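Local coordinates for protein carbamate kinase (Aeropyrum pernix, PDB 2E9Y) that probably catalyses the reversible transfer of a phosphoryl group between carbamoyl phosphate and ADP, yielding ATP and carbamate, at residues G56-Y61 and A87-L92; E140-L145 and W151-D156. One frame throughout, in Å; residues are numbered along the deposited sequence.

How the contacts relate
The two contacts illustrate how related apolar chemistry serves a buried contact near the centre of the chain and a partly buried one at its periphery. Contact 1 joins two helices, 56-67 and 78-103, about 11 Å from the centre of the chain, where the second subunit also comes close. Contact 2 lies about 27 Å from that centre and packs helix 139-149 against strand 152-155, touched by no other chain of the assembly. They share no helix or strand, and the nearest atoms of contact 1 and contact 2 are about 11 Å apart. Both use an aromatic face to receive aliphatic carbon, but contact 1 has no hydrogen bond between its segments, whereas contact 2 adds one weak backbone bond.

Contact 1 (G56-Y61 and A87-L92); sequences GPQVGY and AWIGLL
Gln58 and Ile89 mark the nearest backbone approach of two helical segments, their CA atoms 8.3 Å apart. The axes of these two short segments come no closer than 11.0 Å and run at 137° to one another, a spacing bridged by large side chains. This is helix-helix packing within the amino acid kinase fold, on the side where the second subunit joins. Trp88 supplies the bulk. With its CG anti to the backbone N (chi1 172°), its indole reaches across to helix 56-67, and the aliphatic part of Gln58 lies over one face of it. Gln58 CG makes a CH-pi contact 3.9 Å from the centroid of the six-membered ring, while Gln58 CB is 3.5 Å from Trp88 CZ3. The bend of the Gln58 chain at chi2 then brings its CD to Ile89 CD1, at 3.6 Å, so the glutamine is packed by two successive residues of the other helix. Tyr61 meets the far end of the indole obliquely, Tyr61 CD2 lying 3.7 Å from Trp88 CH2. The phenol OH is hydrogen-bonded to the carbonyl oxygen of Pro74 of the second subunit, and Trp88 packs on Met84 of that subunit. Helix 13-16 completes the packing through Ile16, which touches both Gln58 and Ile89, and Trp88 NE1 makes a weak hydrogen bond to Gln28 of helix 25-44.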
loop_
_atom_site.group_PDB
_atom_site.type_symbol
_atom_site.label_atom_id
_atom_site.label_comp_id
_atom_site.label_asym_id
_atom_site.label_seq_id
_atom_site.Cartn_x
_atom_site.Cartn_y
_atom_site.Cartn_z
ATOM N N GLY A 56 -2.412 2.438 14.654
ATOM C CA GLY A 56 -2.624 1.536 15.780
ATOM C C GLY A 56 -3.747 0.511 15.665
ATOM O O GLY A 56 -3.493 -0.699 15.640
ATOM N N PRO A 57 -5.008 0.960 15.615
ATOM C CA PRO A 57 -6.145 0.043 15.510
ATOM C C PRO A 57 -6.105 -0.805 14.244
ATOM O O PRO A 57 -6.477 -1.980 14.259
ATOM C CB PRO A 57 -7.353 0.982 15.526
ATOM C CG PRO A 57 -6.854 2.179 16.279
ATOM C CD PRO A 57 -5.464 2.357 15.735
ATOM N N GLN A 58 -5.649 -0.195 13.154
ATOM C CA GLN A 58 -5.581 -0.875 11.867
ATOM C C GLN A 58 -4.565 -2.009 11.812
ATOM O O GLN A 58 -4.883 -3.113 11.365
ATOM C CB GLN A 58 -5.292 0.143 10.754
ATOM C CG GLN A 58 -6.396 1.187 10.569
ATOM C CD GLN A 58 -6.358 2.304 11.605
ATOM O OE1 GLN A 58 -5.343 2.501 12.285
ATOM N NE2 GLN A 58 -7.461 3.024 11.746
ATOM N N VAL A 59 -3.339 -1.746 12.260
ATOM C CA VAL A 59 -2.327 -2.790 12.232
ATOM C C VAL A 59 -2.693 -3.866 13.262
ATOM O O VAL A 59 -2.397 -5.052 13.077
ATOM C CB VAL A 59 -0.901 -2.196 12.479
ATOM C CG1 VAL A 59 -0.683 -1.901 13.957
ATOM C CG2 VAL A 59 0.152 -3.149 11.943
ATOM N N GLY A 60 -3.377 -3.462 14.330
ATOM C CA GLY A 60 -3.790 -4.429 15.332
ATOM C C GLY A 60 -4.842 -5.359 14.751
ATOM O O GLY A 60 -4.814 -6.571 14.977
ATOM N N TYR A 61 -5.770 -4.782 13.991
ATOM C CA TYR A 61 -6.835 -5.541 13.342
ATOM C C TYR A 61 -6.233 -6.582 12.403
ATOM O O TYR A 61 -6.621 -7.754 12.426
ATOM C CB TYR A 61 -7.746 -4.596 12.549
ATOM C CG TYR A 61 -8.708 -5.294 11.603
ATOM C CD1 TYR A 61 -9.851 -5.934 12.082
ATOM C CD2 TYR A 61 -8.471 -5.311 10.230
ATOM C CE1 TYR A 61 -10.738 -6.575 11.210
ATOM C CE2 TYR A 61 -9.342 -5.948 9.351
ATOM C CZ TYR A 61 -10.477 -6.578 9.846
ATOM O OH TYR A 61 -11.350 -7.190 8.974
ATOM N N ALA A 87 -1.460 1.592 2.657
ATOM C CA ALA A 87 -2.336 1.624 1.487
ATOM C C ALA A 87 -3.799 1.755 1.915
ATOM O O ALA A 87 -4.580 2.474 1.286
ATOM C CB ALA A 87 -2.147 0.357 0.660
ATOM N N TRP A 88 -4.158 1.061 2.990
ATOM C CA TRP A 88 -5.521 1.083 3.514
ATOM C C TRP A 88 -5.904 2.505 3.947
ATOM O O TRP A 88 -6.809 3.114 3.371
ATOM C CB TRP A 88 -5.610 0.088 4.682
ATOM C CG TRP A 88 -6.870 0.077 5.509
ATOM C CD1 TRP A 88 -8.021 0.795 5.303
ATOM C CD2 TRP A 88 -7.083 -0.686 6.704
ATOM N NE1 TRP A 88 -8.932 0.524 6.306
ATOM C CE2 TRP A 88 -8.380 -0.384 7.174
ATOM C CE3 TRP A 88 -6.298 -1.601 7.422
ATOM C CZ2 TRP A 88 -8.910 -0.964 8.336
ATOM C CZ3 TRP A 88 -6.825 -2.176 8.575
ATOM C CH2 TRP A 88 -8.120 -1.854 9.019
ATOM N N ILE A 89 -5.194 3.045 4.931
ATOM C CA ILE A 89 -5.494 4.385 5.425
ATOM C C ILE A 89 -5.153 5.450 4.382
ATOM O O ILE A 89 -5.898 6.422 4.198
ATOM C CB ILE A 89 -4.728 4.662 6.738
ATOM C CG1 ILE A 89 -5.128 3.634 7.802
ATOM C CG2 ILE A 89 -5.058 6.058 7.253
ATOM C CD1 ILE A 89 -4.211 3.625 9.028
ATOM N N GLY A 90 -4.026 5.265 3.702
ATOM C CA GLY A 90 -3.611 6.208 2.678
ATOM C C GLY A 90 -4.656 6.391 1.591
ATOM O O GLY A 90 -4.958 7.520 1.194
ATOM N N LEU A 91 -5.209 5.287 1.098
ATOM C CA LEU A 91 -6.226 5.361 0.053
ATOM C C LEU A 91 -7.470 6.098 0.559
ATOM O O LEU A 91 -8.057 6.907 -0.162
ATOM C CB LEU A 91 -6.620 3.962 -0.423
ATOM C CG LEU A 91 -7.782 3.960 -1.424
ATOM C CD1 LEU A 91 -7.396 4.774 -2.654
ATOM C CD2 LEU A 91 -8.140 2.531 -1.808
ATOM N N LEU A 92 -7.871 5.821 1.794
ATOM C CA LEU A 92 -9.042 6.482 2.359
ATOM C C LEU A 92 -8.858 8.003 2.362
ATOM O O LEU A 92 -9.750 8.742 1.936
ATOM C CB LEU A 92 -9.310 5.973 3.781
ATOM C CG LEU A 92 -9.863 4.546 3.879
ATOM C CD1 LEU A 92 -9.983 4.143 5.336
ATOM C CD2 LEU A 92 -11.223 4.467 3.188
#

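Contact 2 (E140-L145 and W151-D156); sequences EEAEEL and WVFKRD
Phe153 lays one face of its ring over Ala142, whose CB sits 3.7 Å from the ring centroid and only 2° off the ring normal, a nearly ideal CH-pi contact. Through this pair helix 139-149 packs on strand 152-155, which follows it directly in the chain and pairs with strand 161-165 in a small antiparallel sheet. Its place far from the centre of the chain is consistent with the protruding subdomain known in carbamate kinases. The phenyl group reaches the helix because its CG stands anti to the carbonyl carbon (chi1 -65°). Leu145, one helical turn beyond Ala142, comes to the edge of the same ring, near its plane, with Leu145 CD1 3.7 Å from Phe153 CZ. Tyr137 adds an edge-to-face partner. Cutting Phe153 back to an alanine is likely to leave a gap between helix and strand, with the methyl of Ala142 deprived of its aromatic face and the CD1 branch of Leu145 of one of its neighbours.

Leu145 also packs both methyls on Trp151, CD1 being shared between the two aromatic rings. CD2 lies over one face of Trp151, 4.3 Å from the centroid of the six-membered ring, while CD1 touches Trp151 CE3 at 3.7 Å. Arg163 makes a cation-pi contact with this indole and so belongs to the same cluster. Side chain and backbone both bridge the turn from helix to strand: the hydroxyl of Ser146 lies within hydrogen-bonding distance of the carbonyl oxygens of Ala142 and Trp151, its one proton presumably shared or exchanged between them, and Trp151 N donates a weak but nearly straight bond (169°) to Leu145 O at 3.4 Å.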
loop_
_atom_site.group_PDB
_atom_site.type_symbol
_atom_site.label_atom_id
_atom_site.label_comp_id
_atom_site.label_asym_id
_atom_site.label_seq_id
_atom_site.Cartn_x
_atom_site.Cartn_y
_atom_site.Cartn_z
ATOM N N GLU A 140 0.045 -21.563 26.486
ATOM C CA GLU A 140 0.706 -22.579 25.678
ATOM C C GLU A 140 1.164 -22.058 24.322
ATOM O O GLU A 140 2.296 -22.304 23.905
ATOM C CB GLU A 140 -0.220 -23.784 25.487
ATOM C CG GLU A 140 -0.592 -24.472 26.792
ATOM C CD GLU A 140 0.622 -24.782 27.654
ATOM O OE1 GLU A 140 1.547 -25.465 27.163
ATOM O OE2 GLU A 140 0.651 -24.341 28.824
ATOM N N GLU A 141 0.287 -21.334 23.634
ATOM C CA GLU A 141 0.629 -20.793 22.326
ATOM C C GLU A 141 1.738 -19.745 22.430
ATOM O O GLU A 141 2.650 -19.712 21.604
ATOM C CB GLU A 141 -0.613 -20.188 21.666
ATOM C CG GLU A 141 -0.337 -19.476 20.354
ATOM C CD GLU A 141 -1.605 -19.154 19.581
ATOM O OE1 GLU A 141 -2.622 -18.800 20.216
ATOM O OE2 GLU A 141 -1.580 -19.241 18.333
ATOM N N ALA A 142 1.658 -18.892 23.448
ATOM C CA ALA A 142 2.661 -17.851 23.637
ATOM C C ALA A 142 4.035 -18.447 23.946
ATOM O O ALA A 142 5.046 -18.013 23.395
ATOM C CB ALA A 142 2.232 -16.907 24.760
ATOM N N GLU A 143 4.078 -19.445 24.822
ATOM C CA GLU A 143 5.358 -20.059 25.167
ATOM C C GLU A 143 5.974 -20.727 23.942
ATOM O O GLU A 143 7.194 -20.758 23.789
ATOM C CB GLU A 143 5.174 -21.075 26.298
ATOM C CG GLU A 143 4.564 -20.468 27.550
ATOM C CD GLU A 143 4.586 -21.408 28.736
ATOM O OE1 GLU A 143 4.343 -22.620 28.545
ATOM O OE2 GLU A 143 4.834 -20.930 29.862
ATOM N N GLU A 144 5.121 -21.245 23.065
ATOM C CA GLU A 144 5.577 -21.904 21.848
ATOM C C GLU A 144 6.160 -20.879 20.873
ATOM O O GLU A 144 7.215 -21.104 20.274
ATOM C CB GLU A 144 4.409 -22.651 21.199
ATOM C CG GLU A 144 4.750 -23.379 19.909
ATOM C CD GLU A 144 5.915 -24.337 20.064
ATOM O OE1 GLU A 144 5.924 -25.116 21.039
ATOM O OE2 GLU A 144 6.818 -24.316 19.201
ATOM N N LEU A 145 5.471 -19.754 20.719
ATOM C CA LEU A 145 5.929 -18.696 19.825
ATOM C C LEU A 145 7.266 -18.132 20.302
ATOM O O LEU A 145 8.109 -17.750 19.489
ATOM C CB LEU A 145 4.885 -17.578 19.748
ATOM C CG LEU A 145 3.599 -17.926 18.989
ATOM C CD1 LEU A 145 2.525 -16.888 19.262
ATOM C CD2 LEU A 145 3.903 -18.005 17.499
ATOM N N TRP A 151 9.596 -14.752 20.123
ATOM C CA TRP A 151 8.673 -13.653 20.391
ATOM C C TRP A 151 8.677 -13.326 21.877
ATOM O O TRP A 151 8.968 -14.186 22.708
ATOM C CB TRP A 151 7.258 -14.033 19.960
ATOM C CG TRP A 151 7.034 -13.982 18.485
ATOM C CD1 TRP A 151 7.984 -14.027 17.505
ATOM C CD2 TRP A 151 5.769 -13.915 17.816
ATOM N NE1 TRP A 151 7.389 -13.995 16.267
ATOM C CE2 TRP A 151 6.031 -13.926 16.428
ATOM C CE3 TRP A 151 4.440 -13.849 18.255
ATOM C CZ2 TRP A 151 5.007 -13.873 15.471
ATOM C CZ3 TRP A 151 3.421 -13.797 17.302
ATOM C CH2 TRP A 151 3.714 -13.809 15.927
ATOM N N VAL A 152 8.358 -12.080 22.204
ATOM C CA VAL A 152 8.313 -11.639 23.591
ATOM C C VAL A 152 6.877 -11.288 23.963
ATOM O O VAL A 152 6.162 -10.656 23.183
ATOM C CB VAL A 152 9.203 -10.407 23.804
ATOM C CG1 VAL A 152 9.125 -9.952 25.251
ATOM C CG2 VAL A 152 10.636 -10.744 23.425
ATOM N N PHE A 153 6.466 -11.686 25.161
ATOM C CA PHE A 153 5.105 -11.434 25.625
ATOM C C PHE A 153 5.042 -10.738 26.972
ATOM O O PHE A 153 5.998 -10.754 27.746
ATOM C CB PHE A 153 4.341 -12.762 25.744
ATOM C CG PHE A 153 4.120 -13.453 24.435
ATOM C CD1 PHE A 153 5.084 -14.312 23.919
ATOM C CD2 PHE A 153 2.963 -13.223 23.701
ATOM C CE1 PHE A 153 4.901 -14.927 22.685
ATOM C CE2 PHE A 153 2.773 -13.836 22.466
ATOM C CZ PHE A 153 3.744 -14.689 21.958
ATOM N N LYS A 154 3.897 -10.120 27.236
ATOM C CA LYS A 154 3.631 -9.468 28.509
ATOM C C LYS A 154 2.294 -10.014 28.976
ATOM O O LYS A 154 1.358 -10.161 28.183
ATOM C CB LYS A 154 3.550 -7.947 28.364
ATOM C CG LYS A 154 4.877 -7.242 28.597
ATOM C CD LYS A 154 4.726 -5.727 28.523
ATOM C CE LYS A 154 6.031 -5.031 28.893
ATOM N NZ LYS A 154 7.184 -5.571 28.119
ATOM N N ARG A 155 2.200 -10.340 30.257
ATOM C CA ARG A 155 0.956 -10.867 30.778
ATOM C C ARG A 155 -0.079 -9.751 30.878
ATOM O O ARG A 155 0.237 -8.629 31.272
ATOM C CB ARG A 155 1.193 -11.504 32.151
ATOM C CG ARG A 155 -0.037 -12.152 32.764
ATOM C CD ARG A 155 0.273 -12.691 34.146
ATOM N NE ARG A 155 1.325 -13.704 34.122
ATOM C CZ ARG A 155 1.161 -14.948 33.681
ATOM N NH1 ARG A 155 -0.018 -15.345 33.224
ATOM N NH2 ARG A 155 2.179 -15.796 33.701
ATOM N N ASP A 156 -1.310 -10.054 30.484
ATOM C CA ASP A 156 -2.404 -9.087 30.560
ATOM C C ASP A 156 -3.201 -9.465 31.806
ATOM O O ASP A 156 -3.631 -10.612 31.946
ATOM C CB ASP A 156 -3.298 -9.185 29.319
ATOM C CG ASP A 156 -4.368 -8.106 29.284
ATOM O OD1 ASP A 156 -5.162 -8.016 30.242
ATOM O OD2 ASP A 156 -4.415 -7.342 28.297
#